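Side-chain contacts in enterocine A immunity protein (Enterococcus faecium, PDB 2BL8), which confers immunity to the antimicrobial action of the pediocin-like bacteriocin enterocin A on the bacterium that carries it: residues L28-L31 against Q32-L36; P49-N52 against R53-Y57. All blocks are in the same frame, centred on the assembly; numbering follows the deposited sequence.

Contact 1 (L28-L31 against Q32-L36); sequences LEVL and QKVYL
V30 and V34, one helical turn apart, meet through single methyl groups: CG1 of V30 stands 4.2 Å from CG2 of V34, a loose apolar touch in which the two side chains cross at a slant. The first torsions account for the pairing. In V30 the branch trans to the backbone N (chi1 171°), on the side of the carbonyl carbon, is the one that reaches V34. V34 has nearly the same chi1, but answers with its other branch, CG2, which sits trans to its own carbonyl carbon. That methyl also rests against the backbone of the preceding turn, with V34 CG2 only 3.2 Å from V30 O. The same oxygen accepts the V34 N-H at 2.9 Å (V34 N to V30 O), so the methyl packs beside the oxygen that takes the backbone N-H.

All this belongs to the regular alpha-helix 25-38 of a four-helix bundle, whose series of i to i+4 backbone hydrogen bonds continues on either side: Q32 N to L28 O, K33 N to E29 O and Y35 N to L31 O. The valines turn to helix 48-64, where V30 packs on L54 and Y57 and V34 on L50, whereas L28 and L31 lean on Y13 of helix 5-17. On the outer face the contacts are made by the base of each side chain. CB of Q32 lies 3.4 Å from E29 O, while the bent remainder of Q32 leads away from the turn. K33 sets its CB 3.5 Å from V30 O and then runs fully extended, outward from the helix and slightly back toward its N-terminal end. Further along the helix, the Y35 ring meets H10 edge-to-face.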
# COMPACT_ATOMS: atom_id res chain seq x y z
N LEU A 28 9.48 1.63 -4.79
CA LEU A 28 10.28 1.85 -3.60
C LEU A 28 10.39 3.34 -3.29
O LEU A 28 10.36 3.75 -2.13
CB LEU A 28 11.68 1.24 -3.77
CG LEU A 28 11.76 -0.28 -3.87
CD1 LEU A 28 13.20 -0.69 -4.14
CD2 LEU A 28 11.27 -0.91 -2.57
N GLU A 29 10.53 4.15 -4.33
CA GLU A 29 10.64 5.60 -4.17
C GLU A 29 9.37 6.15 -3.53
O GLU A 29 9.43 6.99 -2.63
CB GLU A 29 10.88 6.26 -5.52
CG GLU A 29 11.06 7.77 -5.46
CD GLU A 29 11.44 8.36 -6.80
OE1 GLU A 29 12.44 7.90 -7.39
OE2 GLU A 29 10.74 9.30 -7.27
N VAL A 30 8.23 5.67 -3.99
CA VAL A 30 6.95 6.12 -3.45
C VAL A 30 6.80 5.66 -2.00
O VAL A 30 6.37 6.44 -1.14
CB VAL A 30 5.77 5.58 -4.29
CG1 VAL A 30 4.46 5.87 -3.57
CG2 VAL A 30 5.76 6.26 -5.65
N LEU A 31 7.14 4.41 -1.72
CA LEU A 31 7.05 3.90 -0.36
C LEU A 31 7.92 4.75 0.56
O LEU A 31 7.52 5.08 1.68
CB LEU A 31 7.49 2.44 -0.30
CG LEU A 31 6.49 1.45 -0.91
CD1 LEU A 31 7.13 0.07 -0.98
CD2 LEU A 31 5.22 1.42 -0.07
N GLN A 32 9.11 5.10 0.08
CA GLN A 32 10.03 5.91 0.86
C GLN A 32 9.38 7.24 1.22
O GLN A 32 9.38 7.65 2.38
CB GLN A 32 11.31 6.18 0.06
CG GLN A 32 12.25 7.16 0.74
CD GLN A 32 12.90 6.58 1.98
OE1 GLN A 32 13.78 5.73 1.89
NE2 GLN A 32 12.46 7.04 3.15
N LYS A 33 8.83 7.91 0.20
CA LYS A 33 8.17 9.20 0.36
C LYS A 33 7.02 9.13 1.36
O LYS A 33 6.86 10.01 2.20
CB LYS A 33 7.64 9.67 -1.00
CG LYS A 33 7.02 11.06 -0.99
CD LYS A 33 6.63 11.48 -2.40
CE LYS A 33 6.04 12.89 -2.42
NZ LYS A 33 5.69 13.32 -3.81
N VAL A 34 6.22 8.07 1.27
CA VAL A 34 5.09 7.89 2.17
C VAL A 34 5.56 7.69 3.62
O VAL A 34 4.98 8.27 4.55
CB VAL A 34 4.23 6.68 1.73
CG1 VAL A 34 3.13 6.41 2.75
CG2 VAL A 34 3.62 6.96 0.38
N TYR A 35 6.60 6.89 3.79
CA TYR A 35 7.15 6.61 5.12
C TYR A 35 7.54 7.90 5.82
O TYR A 35 7.19 8.12 6.98
CB TYR A 35 8.39 5.71 5.01
CG TYR A 35 8.96 5.33 6.36
CD1 TYR A 35 8.39 4.32 7.12
CD2 TYR A 35 10.06 6.01 6.88
CE1 TYR A 35 8.89 3.99 8.38
CE2 TYR A 35 10.57 5.69 8.13
CZ TYR A 35 9.98 4.69 8.88
OH TYR A 35 10.48 4.38 10.13
N LEU A 36 8.29 8.75 5.12
CA LEU A 36 8.72 10.02 5.69
C LEU A 36 7.53 10.87 6.12
O LEU A 36 7.55 11.49 7.18
CB LEU A 36 9.59 10.78 4.68
CG LEU A 36 10.96 10.12 4.41
CD1 LEU A 36 11.65 10.84 3.26
CD2 LEU A 36 11.81 10.16 5.67

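Contact 2 (P49-N52 against R53-Y57); sequences PLIN and RLVNY
N52 and N56 bring their side-chain amides together across one turn without bonding directly: N52 ND2 is 3.7 Å from N56 OD1, and the amide planes are turned 75° to each other. A water joins them instead, accepting from N52 ND2 and from N56 ND2, each at 3.0 Å. The CG of N56 swings beside its own backbone N (chi1 -76°), which lays the amide back over the preceding turn, with N56 CG 3.3 Å from N52 O. That oxygen takes the N56 backbone N-H at 2.9 Å (N56 N to N52 O).

A different pair meets elsewhere round the helix. With CG on the side of its backbone N (chi1 -69°), R53 sets CG 3.2 Å from P49 O; a bend at chi3 further out accompanies the approach of R53 NH1 to 3.4 Å from the methyl CD1 of L50, which meets the guanidinium obliquely. I51 and V55 touch more loosely through their CG2 methyls.

Further out, R85 donates from NH2 to N52 OD1 and the Y97 hydroxyl hydrogen-bonds N56 ND2, so both amides are held from beyond the helix as well as by the water. I51 and V55 face L80 and I77 of helix 71-84, and L54 reaches V30 of helix 25-38. Such a division, with apolar residues turned mainly to neighbouring helices and the amides bonded to R85 and Y97 in the C-terminal part of the chain, is that of an amphipathic alpha-helix in a four-helix bundle.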
# COMPACT_ATOMS: atom_id res chain seq x y z
N PRO A 49 -5.98 9.12 4.09
CA PRO A 49 -5.99 9.57 2.69
C PRO A 49 -4.69 9.21 1.97
O PRO A 49 -4.70 8.77 0.82
CB PRO A 49 -6.17 11.08 2.82
CG PRO A 49 -6.97 11.22 4.08
CD PRO A 49 -6.29 10.24 5.00
N LEU A 50 -3.57 9.39 2.67
CA LEU A 50 -2.26 9.09 2.10
C LEU A 50 -2.15 7.60 1.83
O LEU A 50 -1.68 7.18 0.77
CB LEU A 50 -1.15 9.53 3.05
CG LEU A 50 0.27 9.33 2.53
CD1 LEU A 50 0.47 10.15 1.27
CD2 LEU A 50 1.27 9.73 3.60
N ILE A 51 -2.58 6.81 2.80
CA ILE A 51 -2.53 5.36 2.67
C ILE A 51 -3.34 4.90 1.46
O ILE A 51 -2.88 4.08 0.68
CB ILE A 51 -3.09 4.68 3.94
CG1 ILE A 51 -2.12 4.92 5.11
CG2 ILE A 51 -3.30 3.19 3.70
CD1 ILE A 51 -2.64 4.43 6.43
N ASN A 52 -4.55 5.44 1.30
CA ASN A 52 -5.38 5.03 0.18
C ASN A 52 -4.76 5.42 -1.16
O ASN A 52 -4.83 4.65 -2.13
CB ASN A 52 -6.78 5.60 0.29
CG ASN A 52 -7.76 4.87 -0.60
OD1 ASN A 52 -8.01 3.69 -0.40
ND2 ASN A 52 -8.30 5.57 -1.59
N ARG A 53 -4.16 6.60 -1.23
CA ARG A 53 -3.52 7.04 -2.46
C ARG A 53 -2.39 6.07 -2.79
O ARG A 53 -2.15 5.74 -3.96
CB ARG A 53 -2.95 8.45 -2.30
CG ARG A 53 -4.01 9.54 -2.19
CD ARG A 53 -3.39 10.92 -1.97
NE ARG A 53 -2.44 11.30 -3.01
CZ ARG A 53 -1.14 10.99 -3.00
NH1 ARG A 53 -0.63 10.29 -1.99
NH2 ARG A 53 -0.36 11.37 -3.99
N LEU A 54 -1.69 5.61 -1.76
CA LEU A 54 -0.59 4.68 -1.93
C LEU A 54 -1.08 3.35 -2.48
O LEU A 54 -0.49 2.80 -3.41
CB LEU A 54 0.15 4.46 -0.61
CG LEU A 54 1.18 3.32 -0.62
CD1 LEU A 54 2.25 3.59 -1.68
CD2 LEU A 54 1.80 3.20 0.75
N VAL A 55 -2.15 2.83 -1.90
CA VAL A 55 -2.69 1.54 -2.35
C VAL A 55 -3.18 1.65 -3.79
O VAL A 55 -2.94 0.75 -4.61
CB VAL A 55 -3.81 1.05 -1.43
CG1 VAL A 55 -4.39 -0.25 -1.96
CG2 VAL A 55 -3.26 0.83 -0.02
N ASN A 56 -3.86 2.74 -4.12
CA ASN A 56 -4.34 2.96 -5.49
C ASN A 56 -3.14 2.85 -6.44
O ASN A 56 -3.20 2.17 -7.47
CB ASN A 56 -4.90 4.38 -5.66
CG ASN A 56 -6.27 4.57 -5.06
OD1 ASN A 56 -6.75 5.71 -4.97
ND2 ASN A 56 -6.93 3.49 -4.65
N TYR A 57 -2.07 3.54 -6.09
CA TYR A 57 -0.85 3.54 -6.90
C TYR A 57 -0.23 2.15 -7.06
O TYR A 57 0.15 1.75 -8.16
CB TYR A 57 0.19 4.48 -6.27
CG TYR A 57 1.56 4.37 -6.89
CD1 TYR A 57 1.86 5.00 -8.10
CD2 TYR A 57 2.55 3.60 -6.29
CE1 TYR A 57 3.11 4.86 -8.69
CE2 TYR A 57 3.80 3.45 -6.87
CZ TYR A 57 4.07 4.08 -8.07
OH TYR A 57 5.32 3.92 -8.64
O HOH W 1 -9.72 4.12 -3.78

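How the contacts relate
Contacts 1 and 2 lie on consecutive helices, 25-38 and 48-64, with centres about 12 Å apart, and meet directly through apolar side chains. V30 CG2 lies 3.6 Å from Y57 CE2, and L54 CD2 packs against L31 CD2. Contact 2 sits nearer the middle of the chain, about 6 Å from its centre against about 10 Å for contact 1. L31 and V34 are buried in contact 1, I51, L54 and V55 in contact 2; E29, K33, P49, R53 and N56 are exposed. Their other faces differ: contact 1 leans on helix 5-17, contact 2 on helix 71-84 and the loop carrying Y97. Contact 1 joins its side chains by methyl packing, whereas contact 2 adds water-bridged amides and an arginine bent toward a leucine methyl.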